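Long-range contacts in alpha-amylase (Eubacterium rectale DSM 17629, PDB 6AZ5), which probably binds starch and related alpha-glucans through this family 41 carbohydrate-binding module of a surface-anchored gut bacterial amylase: residues H3-I7 / F90-D95; L14-M20 / V49-K53; M20-L25 / Y36-T41; L69-Y73 / Y101-G105. All coordinates share one frame; numbering follows the deposited sequence.

Interaction 1. Residues H3-I7 / F90-D95; sequences HTFTI and FTISGD
In the interior of a beta-sandwich, Phe-5 of strand 3-10 meets Phe-90, at the end of another strand, across the gap between two layers of sheet. The rings form an offset edge-to-face pair: Phe-90 turns its edge toward the face of Phe-5, with the planes at 76° and the centroids 5.6 Å apart. Closest are Phe-5 CE2 and Phe-90 CZ, at 3.7 Å. Both phenylalanines place CG between the backbone N and the carbonyl carbon (chi1 60° and 67°), and from there the two side chains run at each other from opposite directions. Ile-7 CD1 approaches Phe-90 obliquely, 4.5 Å from its CE1, and Leu-100 of the neighbouring strand also packs on both rings.

At the other end the strand meets the turn 92-95 through the imidazole of His-3. Gly-94 CA lies over one face of this ring, 3.6 Å from its centroid, a CH-pi contact displaced toward the rim. Ile-92 CG2 comes in obliquely, 3.6 Å from His-3 CD2. The ring is held by Glu-98, whose OE1 is hydrogen-bonded to His-3 NE2 and also to Gly-94 N, while OE2 is bonded to Ser-93 N; one carboxylate thus fixes both the imidazole and the turn it rests on. The turn has its own brace, an ST turn in which Ser-93 OG accepts from Asp-95 N at 3.1 Å. The carbonyl of Asp-95 lies at the edge of the imidazole, in its plane, with Asp-95 O 3.3 Å from His-3 CE1.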
loop_
_atom_site.group_PDB
_atom_site.type_symbol
_atom_site.label_atom_id
_atom_site.label_comp_id
_atom_site.label_asym_id
_atom_site.label_seq_id
_atom_site.Cartn_x
_atom_site.Cartn_y
_atom_site.Cartn_z
ATOM N N HIS A 3 6.820 -14.183 5.409
ATOM C CA HIS A 3 5.663 -13.511 5.978
ATOM C C HIS A 3 4.954 -12.661 4.926
ATOM O O HIS A 3 5.577 -11.838 4.254
ATOM C CB HIS A 3 6.078 -12.640 7.162
ATOM C CG HIS A 3 4.990 -11.737 7.644
ATOM N ND1 HIS A 3 3.870 -12.208 8.300
ATOM C CD2 HIS A 3 4.829 -10.399 7.539
ATOM C CE1 HIS A 3 3.077 -11.193 8.588
ATOM N NE2 HIS A 3 3.633 -10.084 8.145
ATOM N N THR A 4 3.647 -12.860 4.793
ATOM C CA THR A 4 2.848 -12.092 3.841
ATOM C C THR A 4 1.881 -11.155 4.566
ATOM O O THR A 4 1.183 -11.564 5.492
ATOM C CB THR A 4 2.049 -13.017 2.901
ATOM O OG1 THR A 4 2.953 -13.748 2.067
ATOM C CG2 THR A 4 1.119 -12.208 2.013
ATOM N N PHE A 5 1.849 -9.892 4.151
ATOM C CA PHE A 5 0.859 -8.963 4.667
ATOM C C PHE A 5 0.059 -8.355 3.523
ATOM O O PHE A 5 0.480 -8.378 2.374
ATOM C CB PHE A 5 1.514 -7.861 5.506
ATOM C CG PHE A 5 2.524 -7.033 4.759
ATOM C CD1 PHE A 5 3.858 -7.414 4.711
ATOM C CD2 PHE A 5 2.146 -5.857 4.125
ATOM C CE1 PHE A 5 4.793 -6.647 4.033
ATOM C CE2 PHE A 5 3.075 -5.088 3.442
ATOM C CZ PHE A 5 4.400 -5.483 3.397
ATOM N N THR A 6 -1.111 -7.831 3.857
ATOM C CA THR A 6 -1.955 -7.150 2.894
ATOM C C THR A 6 -1.832 -5.651 3.116
ATOM O O THR A 6 -1.729 -5.194 4.254
ATOM C CB THR A 6 -3.427 -7.586 3.034
ATOM O OG1 THR A 6 -3.522 -9.004 2.857
ATOM C CG2 THR A 6 -4.298 -6.897 2.006
ATOM N N ILE A 7 -1.820 -4.882 2.038
ATOM C CA ILE A 7 -1.851 -3.438 2.186
ATOM C C ILE A 7 -2.934 -2.823 1.303
ATOM O O ILE A 7 -2.985 -3.049 0.089
ATOM C CB ILE A 7 -0.461 -2.805 1.898
ATOM C CG1 ILE A 7 -0.566 -1.285 1.846
ATOM C CG2 ILE A 7 0.138 -3.343 0.615
ATOM C CD1 ILE A 7 0.768 -0.597 2.070
ATOM N N PHE A 90 6.206 2.296 7.556
ATOM C CA PHE A 90 5.531 1.519 8.586
ATOM C C PHE A 90 6.442 0.391 9.020
ATOM O O PHE A 90 7.493 0.164 8.423
ATOM C CB PHE A 90 4.186 0.964 8.100
ATOM C CG PHE A 90 4.298 -0.074 7.012
ATOM C CD1 PHE A 90 4.352 0.303 5.679
ATOM C CD2 PHE A 90 4.307 -1.427 7.319
ATOM C CE1 PHE A 90 4.440 -0.650 4.668
ATOM C CE2 PHE A 90 4.396 -2.390 6.313
ATOM C CZ PHE A 90 4.464 -1.998 4.984
ATOM N N THR A 91 6.042 -0.310 10.070
ATOM C CA THR A 91 6.827 -1.424 10.570
ATOM C C THR A 91 6.070 -2.725 10.348
ATOM O O THR A 91 4.885 -2.818 10.643
ATOM C CB THR A 91 7.163 -1.239 12.065
ATOM O OG1 THR A 91 7.880 -0.010 12.239
ATOM C CG2 THR A 91 8.014 -2.390 12.578
ATOM N N ILE A 92 6.755 -3.721 9.804
ATOM C CA ILE A 92 6.153 -5.026 9.581
ATOM C C ILE A 92 5.914 -5.722 10.921
ATOM O O ILE A 92 6.862 -6.083 11.615
ATOM C CB ILE A 92 7.042 -5.889 8.679
ATOM C CG1 ILE A 92 7.347 -5.135 7.379
ATOM C CG2 ILE A 92 6.391 -7.237 8.407
ATOM C CD1 ILE A 92 8.502 -5.722 6.598
ATOM N N SER A 93 4.644 -5.889 11.283
ATOM C CA SER A 93 4.270 -6.424 12.593
ATOM C C SER A 93 4.365 -7.943 12.667
ATOM O O SER A 93 4.549 -8.508 13.743
ATOM C CB SER A 93 2.847 -5.996 12.957
ATOM O OG SER A 93 1.884 -6.779 12.271
ATOM N N GLY A 94 4.224 -8.611 11.531
ATOM C CA GLY A 94 4.248 -10.060 11.518
ATOM C C GLY A 94 2.986 -10.670 12.102
ATOM O O GLY A 94 2.966 -11.851 12.435
ATOM N N ASP A 95 1.928 -9.870 12.233
ATOM C CA ASP A 95 0.657 -10.383 12.745
ATOM C C ASP A 95 0.123 -11.473 11.821
ATOM O O ASP A 95 0.523 -11.563 10.660
ATOM C CB ASP A 95 -0.383 -9.266 12.896
ATOM C CG ASP A 95 -0.126 -8.372 14.116
ATOM O OD1 ASP A 95 0.547 -8.822 15.071
ATOM O OD2 ASP A 95 -0.610 -7.217 14.129
#

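Interaction 2. Residues L14-M20 / V49-K53; sequences LSTDTDM and VTWFK
Thr-16 sets its methyl squarely on the ring of Phe-52: CG2 of Thr-16 stands 3.7 Å from the Phe-52 centroid, only 7° off the ring normal, a nearly ideal CH-pi contact. The loop then wraps round the ring. Leu-14 CB sits at the edge, 4.1 Å from Phe-52 CE1, and the carbonyl of Ser-15 comes in obliquely near CZ. Met-20, bent at chi2 and chi3, brings its CE obliquely to 3.6 Å from Phe-52 CD2, with its sulfur at the ring edge, a Met-aromatic contact. Thr-16 also touches the strand at a second point, OG1 lying 3.4 Å from Thr-50 CG2. The torsion of Thr-16 divides this work: at chi1 64° its CG2 is anti to the carbonyl carbon and lies over the face of Phe-52, while OG1 leans to Thr-50.

One shell out, the loop is tied to itself. Asp-19 OD2 accepts from Ser-15 N at 2.8 Å, and Asp-19 N returns a bond to Ser-15 O at 3.0 Å, closing an alpha-turn. Ser-15 OG takes the amide of Asp-17, 3.1 Å from its N. Beyond, Tyr-9 and Val-23 also pack against Phe-52. In sum, an irregular loop containing an ST turn is fastened over an aromatic residue of a beta-sandwich strand.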
loop_
_atom_site.group_PDB
_atom_site.type_symbol
_atom_site.label_atom_id
_atom_site.label_comp_id
_atom_site.label_asym_id
_atom_site.label_seq_id
_atom_site.Cartn_x
_atom_site.Cartn_y
_atom_site.Cartn_z
ATOM N N LEU A 14 -8.281 8.846 -7.304
ATOM C CA LEU A 14 -8.051 7.691 -8.165
ATOM C C LEU A 14 -9.270 6.790 -8.161
ATOM O O LEU A 14 -10.120 6.891 -7.279
ATOM C CB LEU A 14 -6.816 6.907 -7.725
ATOM C CG LEU A 14 -5.478 7.647 -7.796
ATOM C CD1 LEU A 14 -4.350 6.745 -7.316
ATOM C CD2 LEU A 14 -5.194 8.163 -9.201
ATOM N N SER A 15 -9.355 5.914 -9.156
ATOM C CA SER A 15 -10.486 5.004 -9.275
ATOM C C SER A 15 -10.023 3.563 -9.443
ATOM O O SER A 15 -9.137 3.275 -10.247
ATOM C CB SER A 15 -11.374 5.417 -10.447
ATOM O OG SER A 15 -12.172 4.336 -10.890
ATOM N N THR A 16 -10.626 2.658 -8.678
ATOM C CA THR A 16 -10.236 1.255 -8.716
ATOM C C THR A 16 -10.852 0.556 -9.921
ATOM O O THR A 16 -10.583 -0.617 -10.175
ATOM C CB THR A 16 -10.640 0.514 -7.426
ATOM O OG1 THR A 16 -12.066 0.491 -7.304
ATOM C CG2 THR A 16 -10.049 1.204 -6.209
ATOM N N ASP A 17 -11.679 1.279 -10.668
ATOM C CA ASP A 17 -12.193 0.756 -11.926
ATOM C C ASP A 17 -11.216 1.029 -13.069
ATOM O O ASP A 17 -10.822 0.109 -13.783
ATOM C CB ASP A 17 -13.562 1.354 -12.254
ATOM C CG ASP A 17 -14.400 0.445 -13.145
ATOM O OD1 ASP A 17 -13.840 -0.515 -13.719
ATOM O OD2 ASP A 17 -15.617 0.695 -13.281
ATOM N N THR A 18 -10.819 2.288 -13.237
ATOM C CA THR A 18 -10.007 2.671 -14.389
ATOM C C THR A 18 -8.497 2.577 -14.159
ATOM O O THR A 18 -7.756 2.197 -15.064
ATOM C CB THR A 18 -10.335 4.109 -14.855
ATOM O OG1 THR A 18 -9.345 4.546 -15.796
ATOM C CG2 THR A 18 -10.345 5.068 -13.690
ATOM N N ASP A 19 -8.036 2.914 -12.961
ATOM C CA ASP A 19 -6.600 3.021 -12.731
ATOM C C ASP A 19 -5.942 1.711 -12.292
ATOM O O ASP A 19 -4.767 1.703 -11.925
ATOM C CB ASP A 19 -6.316 4.107 -11.691
ATOM C CG ASP A 19 -6.865 5.464 -12.097
ATOM O OD1 ASP A 19 -6.266 6.104 -12.992
ATOM O OD2 ASP A 19 -7.893 5.892 -11.520
ATOM N N MET A 20 -6.691 0.613 -12.327
ATOM C CA MET A 20 -6.167 -0.676 -11.880
ATOM C C MET A 20 -5.084 -1.168 -12.827
ATOM O O MET A 20 -5.334 -1.351 -14.016
ATOM C CB MET A 20 -7.282 -1.715 -11.779
ATOM C CG MET A 20 -6.857 -3.022 -11.122
ATOM S SD MET A 20 -6.443 -2.799 -9.379
ATOM C CE MET A 20 -7.944 -2.032 -8.780
ATOM N N VAL A 49 -16.303 3.182 1.030
ATOM C CA VAL A 49 -15.312 3.485 -0.001
ATOM C C VAL A 49 -14.614 2.203 -0.469
ATOM O O VAL A 49 -14.696 1.162 0.188
ATOM C CB VAL A 49 -14.251 4.476 0.500
ATOM C CG1 VAL A 49 -14.901 5.795 0.893
ATOM C CG2 VAL A 49 -13.476 3.876 1.674
ATOM N N THR A 50 -13.923 2.279 -1.602
ATOM C CA THR A 50 -13.196 1.122 -2.123
ATOM C C THR A 50 -11.683 1.347 -2.088
ATOM O O THR A 50 -11.188 2.393 -2.509
ATOM C CB THR A 50 -13.635 0.788 -3.562
ATOM O OG1 THR A 50 -15.039 0.505 -3.570
ATOM C CG2 THR A 50 -12.883 -0.424 -4.090
ATOM N N TRP A 51 -10.956 0.362 -1.571
ATOM C CA TRP A 51 -9.500 0.437 -1.498
ATOM C C TRP A 51 -8.843 -0.372 -2.611
ATOM O O TRP A 51 -9.390 -1.381 -3.047
ATOM C CB TRP A 51 -8.989 -0.089 -0.151
ATOM C CG TRP A 51 -9.513 0.599 1.072
ATOM C CD1 TRP A 51 -10.774 0.509 1.594
ATOM C CD2 TRP A 51 -8.769 1.437 1.961
ATOM N NE1 TRP A 51 -10.866 1.264 2.741
ATOM C CE2 TRP A 51 -9.647 1.843 2.988
ATOM C CE3 TRP A 51 -7.450 1.899 1.983
ATOM C CZ2 TRP A 51 -9.247 2.679 4.022
ATOM C CZ3 TRP A 51 -7.054 2.729 3.012
ATOM C CH2 TRP A 51 -7.948 3.112 4.017
ATOM N N PHE A 52 -7.669 0.067 -3.061
ATOM C CA PHE A 52 -6.773 -0.811 -3.816
ATOM C C PHE A 52 -6.198 -1.833 -2.840
ATOM O O PHE A 52 -5.921 -1.498 -1.693
ATOM C CB PHE A 52 -5.625 -0.032 -4.477
ATOM C CG PHE A 52 -6.061 0.911 -5.564
ATOM C CD1 PHE A 52 -6.390 2.225 -5.267
ATOM C CD2 PHE A 52 -6.125 0.489 -6.884
ATOM C CE1 PHE A 52 -6.784 3.095 -6.264
ATOM C CE2 PHE A 52 -6.522 1.352 -7.885
ATOM C CZ PHE A 52 -6.851 2.658 -7.575
ATOM N N LYS A 53 -6.000 -3.072 -3.273
ATOM C CA LYS A 53 -5.347 -4.027 -2.390
ATOM C C LYS A 53 -4.269 -4.819 -3.110
ATOM O O LYS A 53 -4.305 -4.981 -4.330
ATOM C CB LYS A 53 -6.374 -4.980 -1.764
ATOM C CG LYS A 53 -6.584 -6.269 -2.523
ATOM C CD LYS A 53 -7.644 -7.144 -1.871
ATOM C CE LYS A 53 -7.985 -8.338 -2.761
ATOM N NZ LYS A 53 -9.232 -9.012 -2.315
#

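Interaction 3. Residues M20-L25 / Y36-T41; sequences MGKVDL and YVFDGT
Leu-25 and Tyr-36 exchange both backbone bonds of an antiparallel hydrogen-bonded pair: Leu-25 N reaches Tyr-36 O at 2.8 Å, and Tyr-36 N reaches Leu-25 O at 2.9 Å. The first donor is tilted 33° from the carbonyl plane of Tyr-36, whose oxygen takes a second bond from Gln-54 NE2. Next along, Asp-24 and Val-37 make the non-hydrogen-bonded pair, and one further backbone bond, Phe-38 N to Val-23 O, follows at a longer 3.3 Å just outside the strands.

Beyond that the chains part, and a water fills the role of a rung. It accepts from Gly-21 N at 2.8 Å and donates both to Val-23 O, 2.7 Å from the water oxygen, and to Phe-38 O. Val-23 O is therefore gripped twice, by an amide and by the water. The carboxylate of Asp-24 finds its partners elsewhere: OD2 takes a salt bridge from Arg-72 and hydrogen bonds from Ser-35 OG and Asn-75 ND2, which would favour its charged form.

Phe-38 supplies the apolar part, with Leu-25 CD2 3.6 Å from its CZ and Val-23 CG1 3.8 Å from its CD2. Further on, the methyl of Met-20 rests on Thr-41 CG2. The whole is an antiparallel strand pair opening through a water bridge, just before the classic beta bulge of strand 35-44 against strand 49-58, where Asp-39 and Gly-40 both face Lys-53.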
loop_
_atom_site.group_PDB
_atom_site.type_symbol
_atom_site.label_atom_id
_atom_site.label_comp_id
_atom_site.label_asym_id
_atom_site.label_seq_id
_atom_site.Cartn_x
_atom_site.Cartn_y
_atom_site.Cartn_z
ATOM N N MET A 20 -6.691 0.613 -12.327
ATOM C CA MET A 20 -6.167 -0.676 -11.880
ATOM C C MET A 20 -5.084 -1.168 -12.827
ATOM O O MET A 20 -5.334 -1.351 -14.016
ATOM C CB MET A 20 -7.282 -1.715 -11.779
ATOM C CG MET A 20 -6.857 -3.022 -11.122
ATOM S SD MET A 20 -6.443 -2.799 -9.379
ATOM C CE MET A 20 -7.944 -2.032 -8.780
ATOM N N GLY A 21 -3.884 -1.380 -12.294
ATOM C CA GLY A 21 -2.746 -1.777 -13.105
ATOM C C GLY A 21 -1.747 -0.649 -13.276
ATOM O O GLY A 21 -0.585 -0.873 -13.631
ATOM N N LYS A 22 -2.200 0.572 -13.007
ATOM C CA LYS A 22 -1.346 1.744 -13.133
ATOM C C LYS A 22 -0.911 2.278 -11.766
ATOM O O LYS A 22 0.113 2.945 -11.652
ATOM C CB LYS A 22 -2.066 2.832 -13.935
ATOM C CG LYS A 22 -2.702 2.301 -15.215
ATOM C CD LYS A 22 -3.204 3.405 -16.134
ATOM C CE LYS A 22 -3.855 2.805 -17.373
ATOM N NZ LYS A 22 -4.128 3.817 -18.424
ATOM N N VAL A 23 -1.692 1.987 -10.731
ATOM C CA VAL A 23 -1.345 2.423 -9.376
ATOM C C VAL A 23 -0.418 1.404 -8.724
ATOM O O VAL A 23 -0.729 0.209 -8.698
ATOM C CB VAL A 23 -2.598 2.597 -8.494
ATOM C CG1 VAL A 23 -2.229 3.217 -7.155
ATOM C CG2 VAL A 23 -3.641 3.436 -9.204
ATOM N N ASP A 24 0.723 1.857 -8.215
ATOM C CA ASP A 24 1.594 0.958 -7.463
ATOM C C ASP A 24 2.171 1.608 -6.207
ATOM O O ASP A 24 1.795 2.720 -5.825
ATOM C CB ASP A 24 2.733 0.409 -8.349
ATOM C CG ASP A 24 3.694 1.488 -8.861
ATOM O OD1 ASP A 24 3.916 2.508 -8.174
ATOM O OD2 ASP A 24 4.257 1.298 -9.963
ATOM N N LEU A 25 3.065 0.871 -5.563
ATOM C CA LEU A 25 3.842 1.366 -4.445
ATOM C C LEU A 25 5.309 1.253 -4.806
ATOM O O LEU A 25 5.750 0.208 -5.280
ATOM C CB LEU A 25 3.568 0.567 -3.168
ATOM C CG LEU A 25 2.153 0.449 -2.622
ATOM C CD1 LEU A 25 2.152 -0.468 -1.400
ATOM C CD2 LEU A 25 1.585 1.832 -2.284
ATOM N N TYR A 36 5.542 -2.263 -6.709
ATOM C CA TYR A 36 4.605 -3.276 -6.222
ATOM C C TYR A 36 3.193 -2.843 -6.593
ATOM O O TYR A 36 2.658 -1.888 -6.027
ATOM C CB TYR A 36 4.746 -3.476 -4.704
ATOM C CG TYR A 36 6.082 -4.051 -4.319
ATOM C CD1 TYR A 36 7.201 -3.238 -4.198
ATOM C CD2 TYR A 36 6.237 -5.412 -4.110
ATOM C CE1 TYR A 36 8.431 -3.761 -3.868
ATOM C CE2 TYR A 36 7.464 -5.943 -3.783
ATOM C CZ TYR A 36 8.558 -5.114 -3.661
ATOM O OH TYR A 36 9.787 -5.641 -3.335
ATOM N N VAL A 37 2.596 -3.553 -7.548
ATOM C CA VAL A 37 1.384 -3.102 -8.227
ATOM C C VAL A 37 0.102 -3.655 -7.607
ATOM O O VAL A 37 -0.007 -4.849 -7.350
ATOM C CB VAL A 37 1.420 -3.494 -9.736
ATOM C CG1 VAL A 37 0.110 -3.139 -10.426
ATOM C CG2 VAL A 37 2.593 -2.828 -10.444
ATOM N N PHE A 38 -0.871 -2.783 -7.369
ATOM C CA PHE A 38 -2.158 -3.228 -6.856
ATOM C C PHE A 38 -2.880 -4.042 -7.918
ATOM O O PHE A 38 -2.904 -3.663 -9.092
ATOM C CB PHE A 38 -3.009 -2.036 -6.416
ATOM C CG PHE A 38 -2.448 -1.302 -5.232
ATOM C CD1 PHE A 38 -2.670 -1.771 -3.945
ATOM C CD2 PHE A 38 -1.695 -0.154 -5.403
ATOM C CE1 PHE A 38 -2.154 -1.110 -2.852
ATOM C CE2 PHE A 38 -1.174 0.514 -4.313
ATOM C CZ PHE A 38 -1.399 0.032 -3.037
ATOM N N ASP A 39 -3.463 -5.163 -7.504
ATOM C CA ASP A 39 -4.139 -6.042 -8.445
ATOM C C ASP A 39 -5.505 -6.503 -7.942
ATOM O O ASP A 39 -6.107 -7.407 -8.516
ATOM C CB ASP A 39 -3.260 -7.254 -8.767
ATOM C CG ASP A 39 -2.751 -7.974 -7.524
ATOM O OD1 ASP A 39 -3.188 -7.650 -6.401
ATOM O OD2 ASP A 39 -1.910 -8.889 -7.679
ATOM N N GLY A 40 -5.996 -5.875 -6.880
ATOM C CA GLY A 40 -7.299 -6.210 -6.339
ATOM C C GLY A 40 -7.956 -5.033 -5.650
ATOM O O GLY A 40 -7.381 -3.951 -5.569
ATOM N N THR A 41 -9.179 -5.236 -5.168
ATOM C CA THR A 41 -9.870 -4.199 -4.411
ATOM C C THR A 41 -10.442 -4.755 -3.117
ATOM O O THR A 41 -10.647 -5.961 -2.980
ATOM C CB THR A 41 -11.034 -3.558 -5.205
ATOM O OG1 THR A 41 -12.100 -4.505 -5.337
ATOM C CG2 THR A 41 -10.577 -3.105 -6.581
HETATM O O HOH W 1 -2.887 -0.951 -9.710
#

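Interaction 4. Residues L69-Y73 / Y101-G105; sequences LKARY and YYVDG
The ring of Tyr-102 points edge-on at strand 66-72, with Ala-71 N at its edge and in its plane; the ring of Tyr-73 likewise has Asp-104 OD1 at its edge, in plane. These two aromatic edges join strands 66-72 and 99-103 of a beta-sandwich, and the turns that follow them; the short strand axes here cross at 58° and come within 9.3 Å.

Tyr-102 reaches over with CG anti to the backbone N (chi1 178°), which extends the ring straight across the interior. Its hydroxyl takes the amide of the facing strand, Ala-71 N to Tyr-102 OH, at 3.1 Å. The same OH is hydrogen-bonded to Asp-84 OD2, so this buried polar end has two partners. Ala-71 CB packs 3.8 Å from Tyr-102 CE2, and Leu-69 CD1 comes in obliquely, 4.2 Å from Tyr-102 CD2. Tyr-9, from strand 3-10, brings its own ring against that of Tyr-102 with the planes steeply inclined.

At the strand ends Tyr-73 and Asp-104 approach from opposite directions, ring and carboxylate planes turned 53° apart. Asp-104 OD1 is shared, since Tyr-9 OH also bonds to it, and Asp-84 OD1 lies close by; two acidic groups so near one another might raise the proton affinity of one, though the two hydroxyls bonded to Asp-104 would be expected to counter this. The bond from Tyr-73 OH to Asp-104 OD1 measures 2.8 Å and meets that oxygen on its syn side, tilted out of the carboxylate plane.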
loop_
_atom_site.group_PDB
_atom_site.type_symbol
_atom_site.label_atom_id
_atom_site.label_comp_id
_atom_site.label_asym_id
_atom_site.label_seq_id
_atom_site.Cartn_x
_atom_site.Cartn_y
_atom_site.Cartn_z
ATOM N N LEU A 69 8.106 3.613 1.792
ATOM C CA LEU A 69 7.270 3.488 0.612
ATOM C C LEU A 69 6.547 4.780 0.251
ATOM O O LEU A 69 6.420 5.685 1.065
ATOM C CB LEU A 69 6.234 2.375 0.803
ATOM C CG LEU A 69 4.921 2.781 1.478
ATOM C CD1 LEU A 69 3.891 1.684 1.330
ATOM C CD2 LEU A 69 5.125 3.118 2.951
ATOM N N LYS A 70 6.069 4.846 -0.987
ATOM C CA LYS A 70 5.140 5.887 -1.398
ATOM C C LYS A 70 4.314 5.404 -2.586
ATOM O O LYS A 70 4.803 4.665 -3.437
ATOM C CB LYS A 70 5.889 7.177 -1.740
ATOM C CG LYS A 70 6.855 7.035 -2.890
ATOM C CD LYS A 70 7.695 8.293 -3.074
ATOM C CE LYS A 70 8.713 8.449 -1.963
ATOM N NZ LYS A 70 9.729 9.492 -2.284
ATOM N N ALA A 71 3.054 5.812 -2.631
ATOM C CA ALA A 71 2.189 5.460 -3.748
ATOM C C ALA A 71 2.597 6.209 -5.023
ATOM O O ALA A 71 3.123 7.317 -4.947
ATOM C CB ALA A 71 0.743 5.751 -3.399
ATOM N N ARG A 72 2.372 5.591 -6.183
ATOM C CA ARG A 72 2.549 6.255 -7.479
ATOM C C ARG A 72 1.274 6.083 -8.296
ATOM O O ARG A 72 0.705 4.992 -8.335
ATOM C CB ARG A 72 3.757 5.698 -8.229
ATOM C CG ARG A 72 5.062 5.865 -7.485
ATOM C CD ARG A 72 6.248 5.540 -8.373
ATOM N NE ARG A 72 6.079 4.244 -9.021
ATOM C CZ ARG A 72 6.905 3.746 -9.936
ATOM N NH1 ARG A 72 7.971 4.439 -10.315
ATOM N NH2 ARG A 72 6.660 2.556 -10.473
ATOM N N TYR A 73 0.822 7.159 -8.938
ATOM C CA TYR A 73 -0.545 7.219 -9.464
ATOM C C TYR A 73 -0.725 6.652 -10.871
ATOM O O TYR A 73 -1.814 6.196 -11.229
ATOM C CB TYR A 73 -1.047 8.667 -9.450
ATOM C CG TYR A 73 -1.009 9.329 -8.090
ATOM C CD1 TYR A 73 -1.144 8.585 -6.927
ATOM C CD2 TYR A 73 -0.835 10.700 -7.972
ATOM C CE1 TYR A 73 -1.105 9.190 -5.683
ATOM C CE2 TYR A 73 -0.797 11.315 -6.736
ATOM C CZ TYR A 73 -0.931 10.556 -5.594
ATOM O OH TYR A 73 -0.893 11.167 -4.361
ATOM N N TYR A 101 -3.272 -0.059 6.382
ATOM C CA TYR A 101 -4.176 0.902 5.770
ATOM C C TYR A 101 -3.420 2.161 5.385
ATOM O O TYR A 101 -2.983 2.934 6.237
ATOM C CB TYR A 101 -5.324 1.246 6.706
ATOM C CG TYR A 101 -6.206 0.070 7.025
ATOM C CD1 TYR A 101 -7.303 -0.239 6.231
ATOM C CD2 TYR A 101 -5.934 -0.743 8.111
ATOM C CE1 TYR A 101 -8.107 -1.324 6.523
ATOM C CE2 TYR A 101 -6.729 -1.823 8.409
ATOM C CZ TYR A 101 -7.812 -2.112 7.616
ATOM O OH TYR A 101 -8.597 -3.196 7.924
ATOM N N TYR A 102 -3.261 2.345 4.084
ATOM C CA TYR A 102 -2.504 3.457 3.559
ATOM C C TYR A 102 -3.465 4.439 2.906
ATOM O O TYR A 102 -3.950 4.218 1.798
ATOM C CB TYR A 102 -1.435 2.945 2.585
ATOM C CG TYR A 102 -0.576 3.993 1.912
ATOM C CD1 TYR A 102 -0.517 5.297 2.386
ATOM C CD2 TYR A 102 0.240 3.650 0.836
ATOM C CE1 TYR A 102 0.284 6.244 1.774
ATOM C CE2 TYR A 102 1.053 4.588 0.223
ATOM C CZ TYR A 102 1.071 5.885 0.698
ATOM O OH TYR A 102 1.876 6.827 0.100
ATOM N N VAL A 103 -3.752 5.515 3.630
ATOM C CA VAL A 103 -4.474 6.643 3.066
ATOM C C VAL A 103 -3.453 7.590 2.459
ATOM O O VAL A 103 -2.504 7.993 3.129
ATOM C CB VAL A 103 -5.325 7.380 4.119
ATOM C CG1 VAL A 103 -5.718 8.764 3.615
ATOM C CG2 VAL A 103 -6.560 6.563 4.468
ATOM N N ASP A 104 -3.631 7.902 1.177
ATOM C CA ASP A 104 -2.777 8.856 0.491
ATOM C C ASP A 104 -2.707 10.135 1.318
ATOM O O ASP A 104 -3.741 10.717 1.647
ATOM C CB ASP A 104 -3.308 9.143 -0.916
ATOM C CG ASP A 104 -2.333 9.938 -1.751
ATOM O OD1 ASP A 104 -1.432 9.320 -2.353
ATOM O OD2 ASP A 104 -2.454 11.182 -1.798
ATOM N N GLY A 105 -1.494 10.541 1.685
ATOM C CA GLY A 105 -1.307 11.710 2.523
ATOM C C GLY A 105 -0.768 11.429 3.920
ATOM O O GLY A 105 -0.526 12.356 4.692
#

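In the fold
All four contacts reach one curled sheet that closes into a sandwich. Interactions 2 and 3 are close neighbours, centres about 8 Å apart, sharing Met-20 and joined by probable backbone bonds between strands 35-44 and 49-58; interactions 1 and 2 lie on opposite sides of the chain's centre, with their centres about 21 Å apart. Along the chain, interaction 3 is nested inside interaction 2, and both inside the loop closed by interaction 1, whereas interaction 4 crosses interaction 1. Ile-7, Leu-25, Leu-69 and Tyr-102 connect interactions 1, 3 and 4 in a continuous core, and the Asp-24 to Arg-72 salt bridge adds a polar tie. This all-beta framework is consistent with a compact carbohydrate-binding module.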